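Local coordinates for glycoside hydrolase family 31 (Trueperella pyogenes, PDB 5I0F), which degrades cycloalternan, probably hydrolysing its alpha-glycosidic bonds by a retaining mechanism through a covalent glycosyl-enzyme intermediate, at residues S272-D275 / V276-F280; Q451-Y454 / L455-L459; L650-M654 / F655-A659. All coordinates share one frame; numbering follows the deposited sequence.

Contact 1: S272-D275 / V276-F280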
ATOM      1  N   SER A 272      -2.412 -13.340 -25.718  1.00 27.89           N
ATOM      2  CA  SER A 272      -3.659 -13.235 -24.956  1.00 27.37           C
ATOM      3  C   SER A 272      -3.397 -12.382 -23.702  1.00 25.93           C
ATOM      4  O   SER A 272      -2.236 -12.204 -23.308  1.00 25.36           O
ATOM      5  CB  SER A 272      -4.130 -14.630 -24.545  1.00 27.87           C
ATOM      6  OG  SER A 272      -3.245 -15.155 -23.567  1.00 28.10           O
ATOM      7  N   PRO A 273      -4.457 -11.863 -23.051  1.00 24.99           N
ATOM      8  CA  PRO A 273      -4.217 -11.172 -21.772  1.00 24.35           C
ATOM      9  C   PRO A 273      -3.436 -12.013 -20.737  1.00 24.36           C
ATOM     10  O   PRO A 273      -2.536 -11.506 -20.055  1.00 23.35           O
ATOM     11  CB  PRO A 273      -5.630 -10.857 -21.282  1.00 24.38           C
ATOM     12  CG  PRO A 273      -6.424 -10.719 -22.550  1.00 24.53           C
ATOM     13  CD  PRO A 273      -5.873 -11.784 -23.460  1.00 25.33           C
ATOM     14  N   THR A 274      -3.737 -13.308 -20.699  1.00 25.24           N
ATOM     15  CA  THR A 274      -3.051 -14.245 -19.813  1.00 26.02           C
ATOM     16  C   THR A 274      -1.557 -14.386 -20.146  1.00 26.17           C
ATOM     17  O   THR A 274      -0.716 -14.400 -19.228  1.00 25.62           O
ATOM     18  CB  THR A 274      -3.789 -15.599 -19.807  1.00 26.98           C
ATOM     19  OG1 THR A 274      -5.094 -15.397 -19.243  1.00 27.57           O
ATOM     20  CG2 THR A 274      -3.053 -16.619 -18.969  1.00 27.46           C
ATOM     21  N   ASP A 275      -1.229 -14.456 -21.441  1.00 26.50           N
ATOM     22  CA  ASP A 275       0.174 -14.478 -21.906  1.00 26.90           C
ATOM     23  C   ASP A 275       0.950 -13.272 -21.347  1.00 25.67           C
ATOM     24  O   ASP A 275       2.089 -13.396 -20.893  1.00 24.76           O
ATOM     25  CB  ASP A 275       0.280 -14.446 -23.447  1.00 28.42           C
ATOM     26  CG  ASP A 275      -0.225 -15.725 -24.134  1.00 30.20           C
ATOM     27  OD1 ASP A 275      -0.207 -16.805 -23.519  1.00 30.95           O
ATOM     28  OD2 ASP A 275      -0.637 -15.639 -25.314  1.00 30.77           O
ATOM     29  N   VAL A 276       0.325 -12.107 -21.400  1.00 24.89           N
ATOM     30  CA  VAL A 276       0.974 -10.864 -20.962  1.00 24.35           C
ATOM     31  C   VAL A 276       1.244 -10.867 -19.465  1.00 23.88           C
ATOM     32  O   VAL A 276       2.385 -10.594 -19.010  1.00 23.36           O
ATOM     33  CB  VAL A 276       0.146  -9.626 -21.352  1.00 24.19           C
ATOM     34  CG1 VAL A 276       0.724  -8.353 -20.733  1.00 23.83           C
ATOM     35  CG2 VAL A 276       0.081  -9.509 -22.868  1.00 24.80           C
ATOM     36  N   LEU A 277       0.216 -11.189 -18.687  1.00 23.60           N
ATOM     37  CA  LEU A 277       0.392 -11.256 -17.240  1.00 23.25           C
ATOM     38  C   LEU A 277       1.436 -12.303 -16.873  1.00 23.56           C
ATOM     39  O   LEU A 277       2.306 -12.018 -16.037  1.00 23.65           O
ATOM     40  CB  LEU A 277      -0.929 -11.471 -16.496  1.00 23.46           C
ATOM     41  CG  LEU A 277      -0.875 -11.575 -14.963  1.00 23.15           C
ATOM     42  CD1 LEU A 277      -0.291 -10.320 -14.314  1.00 22.90           C
ATOM     43  CD2 LEU A 277      -2.281 -11.833 -14.437  1.00 23.26           C
ATOM     44  N   ASN A 278       1.437 -13.459 -17.538  1.00 23.98           N
ATOM     45  CA  ASN A 278       2.497 -14.446 -17.297  1.00 24.97           C
ATOM     46  C   ASN A 278       3.901 -13.959 -17.610  1.00 24.46           C
ATOM     47  O   ASN A 278       4.853 -14.314 -16.915  1.00 25.01           O
ATOM     48  CB  ASN A 278       2.247 -15.748 -18.049  1.00 26.69           C
ATOM     49  CG  ASN A 278       1.400 -16.690 -17.258  1.00 27.50           C
ATOM     50  OD1 ASN A 278       1.848 -17.267 -16.262  1.00 28.61           O
ATOM     51  ND2 ASN A 278       0.178 -16.853 -17.683  1.00 28.75           N
ATOM     52  N   GLY A 279       4.029 -13.157 -18.656  1.00 23.93           N
ATOM     53  CA  GLY A 279       5.311 -12.542 -18.970  1.00 24.02           C
ATOM     54  C   GLY A 279       5.815 -11.725 -17.801  1.00 23.30           C
ATOM     55  O   GLY A 279       6.974 -11.863 -17.373  1.00 23.27           O
ATOM     56  N   PHE A 280       4.941 -10.873 -17.285  1.00 22.69           N
ATOM     57  CA  PHE A 280       5.262 -10.047 -16.120  1.00 21.86           C
ATOM     58  C   PHE A 280       5.611 -10.886 -14.882  1.00 21.80           C
ATOM     59  O   PHE A 280       6.648 -10.658 -14.231  1.00 21.29           O
ATOM     60  CB  PHE A 280       4.126  -9.067 -15.850  1.00 21.22           C
ATOM     61  CG  PHE A 280       4.397  -8.118 -14.692  1.00 20.40           C
ATOM     62  CD1 PHE A 280       5.591  -7.400 -14.611  1.00 20.17           C
ATOM     63  CD2 PHE A 280       3.451  -7.949 -13.686  1.00 20.31           C
ATOM     64  CE1 PHE A 280       5.839  -6.541 -13.539  1.00 19.85           C
ATOM     65  CE2 PHE A 280       3.683  -7.074 -12.624  1.00 19.54           C
ATOM     66  CZ  PHE A 280       4.885  -6.371 -12.553  1.00 19.69           C
TER
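Thr274 O takes two bonds from one residue, Asn278. The backbone N of Asn278 makes the usual helical bond to it at 2.9 Å. The side-chain ND2 of Asn278 reaches Thr274 O as well, at 3.0 Å. The two donors come from opposite faces of the carbonyl plane, and ND2 stands well above it. ND2 also donates to Thr646 O, and OD1 accepts from Arg286, so the amide is held at both ends. The Thr274 and Asn278 side chains run side by side. With chi1 at -64°, Thr274 OG1 lies beside the backbone N and CG2 is turned the other way, 3.5 Å from Asn278 ND2.

At its N-terminal end the helix has a capping box, with Ser272 as the N-cap. Asp275 N donates to Ser272 OG at 3.0 Å, and Ser272 N donates to Asp275 OD2 at 2.9 Å. The box gives partners to two backbone N-H groups at the helix start. Val276 N then bonds Ser272 O, and Leu277 N bonds Pro273 O in a nearly straight bond.

Helix 273-284 follows directly on strand 263-271. Val276 packs on strands 212-219 and 225-230, while Pro273, Thr274 and Leu277 meet Tyr656 of helix 655-658.

Contact 2: Q451-Y454 / L455-L459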
ATOM      1  N   GLN A 451      14.702 -11.553  16.515  1.00 23.51           N
ATOM      2  CA  GLN A 451      14.016 -10.998  17.695  1.00 24.00           C
ATOM      3  C   GLN A 451      12.591 -11.590  17.894  1.00 23.92           C
ATOM      4  O   GLN A 451      12.094 -11.646  19.026  1.00 24.93           O
ATOM      5  CB  GLN A 451      13.930  -9.471  17.583  1.00 24.14           C
ATOM      6  CG  GLN A 451      15.265  -8.712  17.476  1.00 25.28           C
ATOM      7  CD  GLN A 451      15.910  -8.417  18.827  1.00 26.89           C
ATOM      8  OE1 GLN A 451      15.236  -7.942  19.750  1.00 28.11           O
ATOM      9  NE2 GLN A 451      17.225  -8.669  18.944  1.00 27.43           N
ATOM     10  N   ARG A 452      11.941 -11.994  16.802  1.00 23.41           N
ATOM     11  CA  ARG A 452      10.574 -12.560  16.807  1.00 23.17           C
ATOM     12  C   ARG A 452      10.490 -14.063  16.682  1.00 22.99           C
ATOM     13  O   ARG A 452       9.372 -14.603  16.678  1.00 22.12           O
ATOM     14  CB  ARG A 452       9.756 -11.998  15.617  1.00 23.37           C
ATOM     15  CG  ARG A 452       9.349 -10.569  15.774  1.00 23.40           C
ATOM     16  CD  ARG A 452      10.340  -9.590  15.165  1.00 23.49           C
ATOM     17  NE  ARG A 452       9.861  -8.275  15.526  1.00 23.72           N
ATOM     18  CZ  ARG A 452      10.595  -7.198  15.755  1.00 24.22           C
ATOM     19  NH1 ARG A 452      11.927  -7.196  15.623  1.00 24.32           N
ATOM     20  NH2 ARG A 452       9.968  -6.095  16.117  1.00 24.77           N
ATOM     21  N   ARG A 453      11.628 -14.743  16.539  1.00 22.92           N
ATOM     22  CA  ARG A 453      11.630 -16.166  16.210  1.00 23.06           C
ATOM     23  C   ARG A 453      10.897 -16.989  17.261  1.00 22.56           C
ATOM     24  O   ARG A 453      10.148 -17.909  16.917  1.00 22.44           O
ATOM     25  CB  ARG A 453      13.070 -16.690  16.017  1.00 23.93           C
ATOM     26  CG  ARG A 453      13.170 -18.195  15.736  1.00 24.64           C
ATOM     27  CD  ARG A 453      14.603 -18.618  15.421  1.00 25.64           C
ATOM     28  NE  ARG A 453      15.007 -18.082  14.131  1.00 25.90           N
ATOM     29  CZ  ARG A 453      14.652 -18.571  12.948  1.00 26.05           C
ATOM     30  NH1 ARG A 453      13.868 -19.640  12.845  1.00 26.38           N
ATOM     31  NH2 ARG A 453      15.068 -17.962  11.844  1.00 26.76           N
ATOM     32  N   TYR A 454      11.086 -16.645  18.531  1.00 22.57           N
ATOM     33  CA  TYR A 454      10.416 -17.393  19.636  1.00 22.53           C
ATOM     34  C   TYR A 454       8.880 -17.382  19.542  1.00 22.02           C
ATOM     35  O   TYR A 454       8.235 -18.331  19.988  1.00 22.09           O
ATOM     36  CB  TYR A 454      10.859 -16.911  21.014  1.00 22.96           C
ATOM     37  CG  TYR A 454      10.071 -15.738  21.538  1.00 22.58           C
ATOM     38  CD1 TYR A 454      10.413 -14.426  21.203  1.00 22.53           C
ATOM     39  CD2 TYR A 454       8.969 -15.934  22.365  1.00 22.40           C
ATOM     40  CE1 TYR A 454       9.687 -13.362  21.691  1.00 22.15           C
ATOM     41  CE2 TYR A 454       8.231 -14.873  22.839  1.00 22.35           C
ATOM     42  CZ  TYR A 454       8.593 -13.590  22.495  1.00 21.89           C
ATOM     43  OH  TYR A 454       7.851 -12.547  22.988  1.00 22.56           O
ATOM     44  N   LEU A 455       8.309 -16.330  18.958  1.00 21.07           N
ATOM     45  CA  LEU A 455       6.849 -16.257  18.748  1.00 20.71           C
ATOM     46  C   LEU A 455       6.364 -17.414  17.888  1.00 20.85           C
ATOM     47  O   LEU A 455       5.305 -17.972  18.142  1.00 20.73           O
ATOM     48  CB  LEU A 455       6.442 -14.941  18.067  1.00 20.03           C
ATOM     49  CG  LEU A 455       6.753 -13.684  18.867  1.00 19.99           C
ATOM     50  CD1 LEU A 455       6.542 -12.472  17.971  1.00 20.04           C
ATOM     51  CD2 LEU A 455       5.898 -13.621  20.142  1.00 19.96           C
ATOM     52  N   VAL A 456       7.146 -17.748  16.863  1.00 21.69           N
ATOM     53  CA  VAL A 456       6.825 -18.820  15.943  1.00 22.66           C
ATOM     54  C   VAL A 456       7.282 -20.173  16.527  1.00 23.89           C
ATOM     55  O   VAL A 456       6.503 -21.115  16.552  1.00 24.19           O
ATOM     56  CB  VAL A 456       7.434 -18.587  14.553  1.00 23.08           C
ATOM     57  CG1 VAL A 456       7.007 -19.677  13.609  1.00 23.85           C
ATOM     58  CG2 VAL A 456       6.961 -17.251  13.967  1.00 23.00           C
ATOM     59  N   GLU A 457       8.524 -20.265  16.991  1.00 24.13           N
ATOM     60  CA  GLU A 457       9.090 -21.560  17.396  1.00 25.85           C
ATOM     61  C   GLU A 457       8.599 -22.046  18.751  1.00 26.04           C
ATOM     62  O   GLU A 457       8.403 -23.245  18.911  1.00 26.88           O
ATOM     63  CB  GLU A 457      10.623 -21.541  17.357  1.00 26.98           C
ATOM     64  CG  GLU A 457      11.149 -21.404  15.945  1.00 28.36           C
ATOM     65  CD  GLU A 457      12.639 -21.614  15.821  1.00 30.41           C
ATOM     66  OE1 GLU A 457      13.367 -21.672  16.857  1.00 32.69           O
ATOM     67  OE2 GLU A 457      13.081 -21.702  14.667  1.00 31.11           O
ATOM     68  N   ASP A 458       8.416 -21.129  19.707  1.00 25.58           N
ATOM     69  CA  ASP A 458       8.033 -21.468  21.076  1.00 26.57           C
ATOM     70  C   ASP A 458       6.525 -21.275  21.290  1.00 25.87           C
ATOM     71  O   ASP A 458       5.876 -22.191  21.765  1.00 26.39           O
ATOM     72  CB  ASP A 458       8.892 -20.700  22.109  1.00 27.29           C
ATOM     73  CG  ASP A 458      10.399 -20.941  21.921  1.00 28.62           C
ATOM     74  OD1 ASP A 458      10.737 -21.994  21.332  1.00 30.59           O
ATOM     75  OD2 ASP A 458      11.259 -20.111  22.339  1.00 28.51           O
ATOM     76  N   LEU A 459       5.970 -20.127  20.928  1.00 24.51           N
ATOM     77  CA  LEU A 459       4.528 -19.882  21.106  1.00 24.18           C
ATOM     78  C   LEU A 459       3.621 -20.466  20.004  1.00 23.66           C
ATOM     79  O   LEU A 459       2.421 -20.644  20.229  1.00 23.53           O
ATOM     80  CB  LEU A 459       4.267 -18.391  21.282  1.00 24.45           C
ATOM     81  CG  LEU A 459       4.858 -17.771  22.544  1.00 25.64           C
ATOM     82  CD1 LEU A 459       4.440 -16.301  22.643  1.00 25.56           C
ATOM     83  CD2 LEU A 459       4.445 -18.519  23.794  1.00 26.38           C
TER
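Arg453 and Glu457 form a salt bridge one helical turn apart, with Arg453 NH1 2.9 Å from Glu457 OE2. The oxygen lies at the guanidinium edge, close to its plane. From the other side of the bond, NH1 stands well above the carboxylate plane, and the two planes are 62° apart. Arg453 starts anti to its backbone N and bends at chi3 (-69°), which turns the guanidinium toward Glu457. The Arg453 CG methylene also lies against the carboxylate, 3.5 Å from Glu457 CD.

Leu455 sits over one face of the Tyr454 ring. Its CG makes a CH-pi contact 4.2 Å from the ring centroid, and its CD2 touches Tyr454 CZ at 3.6 Å. Tyr454 has chi1 86°, with CG between the backbone N and the carbonyl carbon. This holds the ring close over Leu455 N. Tyr454 O accepts from both Asp458 N (2.8 Å) and Leu459 N (3.0 Å). One carbonyl thus takes an i+4 and an i+5 donor, and the i+5 bond runs nearly along the C=O axis.

A second shell fixes these groups. Glu450 binds Arg453 NE, and Ser506 bonds its NH1. Arg355 bridges to both Glu457 OE1 and Asp458 OD1, while Gly356 N donates to Asp458 OD2. Tyr454 OH bonds Thr339 O.

Helix 453-457 is a short helix in the family 31 TIM barrel, just before barrel strand 463-466. Arg453 and Val456 pack on helix 485-506, and Leu459 packs on helix 370-379. Helices wrapped round a parallel strand barrel in this way are typical of the (beta/alpha)8 fold.

Contact 3: L650-M654 / F655-A659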
ATOM      1  N   LEU A 650      -7.337 -14.891  -9.306  1.00 21.36           N
ATOM      2  CA  LEU A 650      -8.507 -15.559  -8.727  1.00 21.41           C
ATOM      3  C   LEU A 650      -9.663 -14.569  -8.768  1.00 20.99           C
ATOM      4  O   LEU A 650     -10.709 -14.874  -9.295  1.00 21.30           O
ATOM      5  CB  LEU A 650      -8.236 -16.031  -7.303  1.00 21.55           C
ATOM      6  CG  LEU A 650      -9.363 -16.754  -6.576  1.00 21.60           C
ATOM      7  CD1 LEU A 650      -9.675 -18.081  -7.251  1.00 22.15           C
ATOM      8  CD2 LEU A 650      -8.970 -16.987  -5.127  1.00 21.69           C
ATOM      9  N   MET A 651      -9.447 -13.369  -8.235  1.00 20.33           N
ATOM     10  CA  MET A 651     -10.388 -12.255  -8.390  1.00 20.17           C
ATOM     11  C   MET A 651     -10.049 -11.557  -9.690  1.00 20.48           C
ATOM     12  O   MET A 651      -9.070 -10.817  -9.774  1.00 19.93           O
ATOM     13  CB  MET A 651     -10.291 -11.301  -7.196  1.00 19.98           C
ATOM     14  CG  MET A 651     -11.277 -10.154  -7.224  1.00 20.23           C
ATOM     15  SD  MET A 651     -11.297  -9.322  -5.621  1.00 20.60           S
ATOM     16  CE  MET A 651     -12.633  -8.147  -5.863  1.00 20.29           C
ATOM     17  N   ARG A 652     -10.860 -11.829 -10.718  1.00 20.93           N
ATOM     18  CA  ARG A 652     -10.372 -11.811 -12.101  1.00 21.10           C
ATOM     19  C   ARG A 652     -11.198 -10.868 -12.955  1.00 21.01           C
ATOM     20  O   ARG A 652     -12.386 -11.098 -13.166  1.00 20.99           O
ATOM     21  CB  ARG A 652     -10.406 -13.239 -12.681  1.00 21.62           C
ATOM     22  CG  ARG A 652      -9.931 -13.395 -14.125  1.00 22.51           C
ATOM     23  CD  ARG A 652     -10.133 -14.830 -14.623  1.00 23.30           C
ATOM     24  NE  ARG A 652      -9.485 -15.781 -13.708  1.00 23.89           N
ATOM     25  CZ  ARG A 652      -9.553 -17.107 -13.812  1.00 24.96           C
ATOM     26  NH1 ARG A 652     -10.216 -17.676 -14.809  1.00 25.60           N
ATOM     27  NH2 ARG A 652      -8.927 -17.863 -12.920  1.00 24.97           N
ATOM     28  N   ALA A 653     -10.573  -9.817 -13.469  1.00 20.85           N
ATOM     29  CA  ALA A 653     -11.253  -8.948 -14.421  1.00 21.11           C
ATOM     30  C   ALA A 653     -11.808  -9.757 -15.600  1.00 22.55           C
ATOM     31  O   ALA A 653     -11.263 -10.795 -15.989  1.00 21.89           O
ATOM     32  CB  ALA A 653     -10.327  -7.879 -14.913  1.00 20.97           C
ATOM     33  N   MET A 654     -12.887  -9.261 -16.174  1.00 24.33           N
ATOM     34  CA  MET A 654     -13.604  -9.978 -17.238  1.00 26.44           C
ATOM     35  C   MET A 654     -12.773 -10.181 -18.500  1.00 25.09           C
ATOM     36  O   MET A 654     -12.979 -11.143 -19.243  1.00 24.78           O
ATOM     37  CB  MET A 654     -14.859  -9.215 -17.605  1.00 29.39           C
ATOM     38  CG  MET A 654     -15.782  -8.963 -16.437  1.00 32.39           C
ATOM     39  SD  MET A 654     -16.819 -10.385 -16.128  1.00 39.52           S
ATOM     40  CE  MET A 654     -18.033 -10.002 -17.384  1.00 38.67           C
ATOM     41  N   PHE A 655     -11.833  -9.267 -18.749  1.00 23.90           N
ATOM     42  CA  PHE A 655     -11.037  -9.314 -19.970  1.00 23.93           C
ATOM     43  C   PHE A 655     -10.125 -10.531 -20.063  1.00 24.00           C
ATOM     44  O   PHE A 655      -9.700 -10.856 -21.158  1.00 24.18           O
ATOM     45  CB  PHE A 655     -10.260  -7.998 -20.222  1.00 23.63           C
ATOM     46  CG  PHE A 655      -9.086  -7.771 -19.308  1.00 22.79           C
ATOM     47  CD1 PHE A 655      -7.858  -8.353 -19.574  1.00 22.78           C
ATOM     48  CD2 PHE A 655      -9.184  -6.915 -18.229  1.00 22.11           C
ATOM     49  CE1 PHE A 655      -6.766  -8.121 -18.757  1.00 22.28           C
ATOM     50  CE2 PHE A 655      -8.099  -6.687 -17.393  1.00 21.66           C
ATOM     51  CZ  PHE A 655      -6.881  -7.282 -17.663  1.00 21.57           C
ATOM     52  N   TYR A 656      -9.813 -11.203 -18.947  1.00 23.72           N
ATOM     53  CA  TYR A 656      -8.943 -12.386 -19.023  1.00 24.69           C
ATOM     54  C   TYR A 656      -9.584 -13.528 -19.823  1.00 27.04           C
ATOM     55  O   TYR A 656      -8.899 -14.193 -20.585  1.00 28.92           O
ATOM     56  CB  TYR A 656      -8.479 -12.876 -17.623  1.00 23.54           C
ATOM     57  CG  TYR A 656      -7.416 -11.963 -17.082  1.00 22.54           C
ATOM     58  CD1 TYR A 656      -6.115 -12.015 -17.571  1.00 22.64           C
ATOM     59  CD2 TYR A 656      -7.724 -10.990 -16.144  1.00 22.10           C
ATOM     60  CE1 TYR A 656      -5.138 -11.138 -17.106  1.00 22.23           C
ATOM     61  CE2 TYR A 656      -6.757 -10.101 -15.666  1.00 21.90           C
ATOM     62  CZ  TYR A 656      -5.473 -10.171 -16.157  1.00 21.88           C
ATOM     63  OH  TYR A 656      -4.521  -9.286 -15.694  1.00 21.71           O
ATOM     64  N   ASP A 657     -10.886 -13.735 -19.648  1.00 28.36           N
ATOM     65  CA  ASP A 657     -11.590 -14.827 -20.305  1.00 30.17           C
ATOM     66  C   ASP A 657     -12.555 -14.341 -21.390  1.00 30.97           C
ATOM     67  O   ASP A 657     -13.007 -15.165 -22.175  1.00 31.07           O
ATOM     68  CB  ASP A 657     -12.372 -15.664 -19.272  1.00 31.50           C
ATOM     69  CG  ASP A 657     -11.492 -16.211 -18.142  1.00 32.85           C
ATOM     70  OD1 ASP A 657     -10.376 -16.687 -18.436  1.00 33.80           O
ATOM     71  OD2 ASP A 657     -11.928 -16.180 -16.955  1.00 34.41           O
ATOM     72  N   HIS A 658     -12.882 -13.041 -21.435  1.00 30.69           N
ATOM     73  CA  HIS A 658     -13.906 -12.509 -22.355  1.00 31.81           C
ATOM     74  C   HIS A 658     -13.490 -11.216 -23.073  1.00 31.77           C
ATOM     75  O   HIS A 658     -14.347 -10.397 -23.405  1.00 32.16           O
ATOM     76  CB  HIS A 658     -15.236 -12.288 -21.604  1.00 32.60           C
ATOM     77  CG  HIS A 658     -15.699 -13.492 -20.846  1.00 33.50           C
ATOM     78  ND1 HIS A 658     -15.532 -13.624 -19.485  1.00 34.74           N
ATOM     79  CD2 HIS A 658     -16.269 -14.644 -21.266  1.00 34.69           C
ATOM     80  CE1 HIS A 658     -16.002 -14.798 -19.094  1.00 34.36           C
ATOM     81  NE2 HIS A 658     -16.455 -15.433 -20.158  1.00 34.62           N
ATOM     82  N   ALA A 659     -12.202 -11.063 -23.389  1.00 31.47           N
ATOM     83  CA  ALA A 659     -11.703  -9.819 -24.026  1.00 31.56           C
ATOM     84  C   ALA A 659     -12.207  -9.546 -25.445  1.00 32.50           C
ATOM     85  O   ALA A 659     -12.100  -8.422 -25.922  1.00 32.64           O
ATOM     86  CB  ALA A 659     -10.176  -9.785 -24.030  1.00 31.02           C
TER
HETATM   87  O   HOH W   1     -12.146 -13.217 -17.161  1.00 28.73           O
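Arg652 and Asp657 join edge strand 651-652 of the antiparallel sheet in the family 31 C-terminal domain to the short helical turn that follows it. Arg652 NH1 donates to Asp657 OD2 at 3.1 Å, in a nearly straight salt bridge. The oxygen uses its syn lone pair and lies in the guanidinium plane. The two flat groups are turned 74° apart. Arg652 bends at chi3 (-54°), and this brings its NH1 to Asp657. Each charge has a second partner: NH1 also meets Asp675, and Asp657 OD1 meets Lys648.

The tight part is apolar. Ala653 CB lies 3.5 Å from Phe655 CE2, and Arg652 CG is 3.8 Å from Tyr656 CB. Phe655 also packs on Pro273 of helix 273-284.

The backbone of the turn is held more loosely. Tyr656 N bonds Ala653 O weakly at 3.3 Å, and the bond from Asp657 N to Met654 O is weak too. His658 N makes a firmer bond to Met654 O at 2.9 Å. Asp657 and His658 are partly exposed. A water bridges the turn: it accepts from Asp657 N at 2.8 Å and donates to Ala653 O at 2.8 Å, and weakly to Met654 O.

The three contacts follow in series along the chain, and none nests in or crosses another. Each is local; contacts 1 and 2 lie along a helical turn, and contact 3 links a strand end to a weakly bonded one. Contact 1 comes first, where strand 263-271 passes into helix 273-284, ahead of the barrel. Contact 2 lies inside the TIM barrel, shortly before its fourth strand. Its centre is about 39 Å from that of contact 1 and about 41 Å from that of contact 3, and it touches neither. Contact 3 comes last, in the C-terminal domain. Its centre is about 12 Å from that of contact 1. Leu277 CD2 packs 3.6 Å from Tyr656 OH, so helix 273-284 and that domain meet directly.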